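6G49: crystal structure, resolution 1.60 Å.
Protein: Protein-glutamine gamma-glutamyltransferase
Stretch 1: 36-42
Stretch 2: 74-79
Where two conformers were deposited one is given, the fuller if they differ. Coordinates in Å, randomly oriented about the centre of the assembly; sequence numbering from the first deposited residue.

Stretch 1, residues 36-42: GLSESMA
Stretch 2 (74-79) RALTME

This is a small contact, burying 264 Å² over both sides, in which apolar side chains pack on one another and on backbone, a strand presenting leucine and methionine side chains to a neighbouring loop and short strand without a single hydrogen bond between them.

The two backbones run side by side in the same general direction, Leu37 CA lying 8.3 Å from Ala75 CA and Ser40 CA 7.0 Å from Met78 CA. That spacing is too wide for strand pairing and leaves room for side chains. Residues 74-78 are strand, mostly extended, with Ala75 the exception at phi/psi -108/-55; Leu76 returns to -155/171 and Met78 to -121/112. The first stretch starts as loop: Gly36 at 162/178, where a CB would jam against the preceding carbonyl oxygen, so glycine fits; then Leu37 at -68/146, Ser38 at -123/-175 and Glu39 at -77/-10. Ser40 (-139/162) and Met41 (-160/141) form a short strand.

At one end, Leu37 points toward the second stretch with chi1 m and chi2 t, and Leu37 CD1 meets Ala75 CB at 3.8 Å. Ala75 also points toward its partner, and its single methyl meets a leucine that reaches across much of the gap.

In the middle, Leu76 points toward the first stretch with chi1 p and chi2 t. Leu76 CD1 packs on main chain, 4.1 Å from both Ser38 O and Glu39 CA. Ser38 and Glu39 direct their CA-to-CB bonds away, which leaves their backbone as the surface to be covered. Ser38 O thus faces both Leu76 and Met78, and Glu39 O faces Met78, while the Glu39 side chain (p, m, chi3 -23°) is exposed. Ser38, with chi1 p, brings Ser38 OG within 3.2 Å of Ser40 O, a weak hydrogen bond at best.

Met78 is the main piece, with 81 Å² covered. Its chi angles of m, t, t extend the unbranched chain toward the first stretch, so that Met78 CE lies 3.5 Å from Ser38 O, 3.8 Å from Glu39 O and 3.9 Å from Ser40 C. Farther back along the same side chain, Met78 SD sits 3.5 Å from Met41 CG. Met41 leaves its backbone sideways, with chi1 p, chi2 t and chi3 -109°, and is buried. A long, slender methionine suits this site because it can cover three successive backbone positions and still offer its sulfur to another side chain.

Arg74 points away, while Thr77 and Glu79 remain out of reach; all three have side-chain hydrogen bonds elsewhere in the structure.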

# COMPACT_ATOMS: atom_id res chain seq x y z
N GLY A 36 -2.74 15.36 -3.74
CA GLY A 36 -2.87 13.94 -4.12
C GLY A 36 -1.60 13.20 -3.81
O GLY A 36 -0.62 13.78 -3.24
N LEU A 37 -1.61 11.89 -4.06
CA LEU A 37 -0.45 11.07 -3.88
C LEU A 37 0.60 11.45 -4.90
O LEU A 37 0.27 11.67 -6.05
CB LEU A 37 -0.77 9.59 -4.11
CG LEU A 37 -1.62 8.93 -3.04
CD1 LEU A 37 -2.07 7.56 -3.56
CD2 LEU A 37 -0.81 8.78 -1.77
N SER A 38 1.86 11.35 -4.50
CA SER A 38 2.95 11.50 -5.45
C SER A 38 3.82 10.26 -5.42
O SER A 38 3.46 9.26 -4.77
CB SER A 38 3.72 12.73 -5.11
OG SER A 38 4.45 12.50 -3.98
N GLU A 39 4.92 10.30 -6.18
CA GLU A 39 5.72 9.13 -6.47
C GLU A 39 6.60 8.75 -5.29
O GLU A 39 7.21 7.65 -5.30
CB GLU A 39 6.59 9.30 -7.71
CG GLU A 39 7.69 10.31 -7.54
CD GLU A 39 7.32 11.76 -7.42
OE1 GLU A 39 6.21 12.16 -7.90
OE2 GLU A 39 8.17 12.53 -6.91
N SER A 40 6.71 9.60 -4.27
CA SER A 40 7.56 9.27 -3.11
C SER A 40 6.83 9.70 -1.84
O SER A 40 5.80 10.47 -1.86
CB SER A 40 8.91 9.92 -3.24
OG SER A 40 8.78 11.30 -3.02
N MET A 41 7.27 9.17 -0.72
CA MET A 41 6.78 9.69 0.52
C MET A 41 7.70 9.35 1.68
O MET A 41 8.29 8.29 1.82
CB MET A 41 5.41 9.11 0.84
CG MET A 41 5.45 7.63 0.95
SD MET A 41 3.78 7.17 1.25
CE MET A 41 3.95 6.69 2.95
N ALA A 42 7.79 10.36 2.53
CA ALA A 42 8.40 10.23 3.81
C ALA A 42 7.30 9.97 4.83
O ALA A 42 6.20 10.47 4.63
CB ALA A 42 9.12 11.49 4.13
N ARG A 74 -5.38 0.33 -4.69
CA ARG A 74 -3.96 0.48 -5.06
C ARG A 74 -3.82 1.61 -6.06
O ARG A 74 -4.58 1.72 -7.03
CB ARG A 74 -3.31 -0.77 -5.66
CG ARG A 74 -1.83 -0.61 -6.02
CD ARG A 74 -1.17 -1.87 -6.60
NE ARG A 74 -1.34 -3.05 -5.77
CZ ARG A 74 -0.35 -3.86 -5.41
NH1 ARG A 74 0.84 -3.71 -5.98
NH2 ARG A 74 -0.56 -4.77 -4.47
N ALA A 75 -2.82 2.48 -5.82
CA ALA A 75 -2.36 3.48 -6.78
C ALA A 75 -1.01 3.12 -7.36
O ALA A 75 -0.84 3.06 -8.59
CB ALA A 75 -2.32 4.85 -6.17
N LEU A 76 -0.02 2.90 -6.47
CA LEU A 76 1.33 2.60 -6.96
C LEU A 76 2.05 1.82 -5.86
O LEU A 76 1.59 1.73 -4.75
CB LEU A 76 2.11 3.86 -7.32
CG LEU A 76 2.56 4.76 -6.18
CD1 LEU A 76 3.77 5.57 -6.64
CD2 LEU A 76 1.44 5.67 -5.69
N THR A 77 3.23 1.29 -6.19
CA THR A 77 4.16 0.74 -5.20
C THR A 77 5.40 1.60 -5.17
O THR A 77 5.78 2.25 -6.17
CB THR A 77 4.59 -0.72 -5.39
OG1 THR A 77 5.63 -0.82 -6.38
CG2 THR A 77 3.42 -1.63 -5.70
N MET A 78 6.03 1.59 -3.99
CA MET A 78 7.29 2.28 -3.75
C MET A 78 8.30 1.23 -3.29
O MET A 78 8.17 0.66 -2.22
CB MET A 78 7.06 3.37 -2.70
CG MET A 78 6.08 4.44 -3.21
SD MET A 78 5.88 5.77 -2.00
CE MET A 78 4.53 6.63 -2.78
N GLU A 79 9.30 1.00 -4.15
CA GLU A 79 10.27 -0.06 -3.98
C GLU A 79 11.64 0.44 -3.56
O GLU A 79 12.52 -0.42 -3.31
CB GLU A 79 10.37 -0.86 -5.28
CG GLU A 79 9.15 -1.71 -5.55
CD GLU A 79 9.06 -2.26 -6.96
OE1 GLU A 79 9.10 -1.45 -7.87
OE2 GLU A 79 8.96 -3.50 -7.09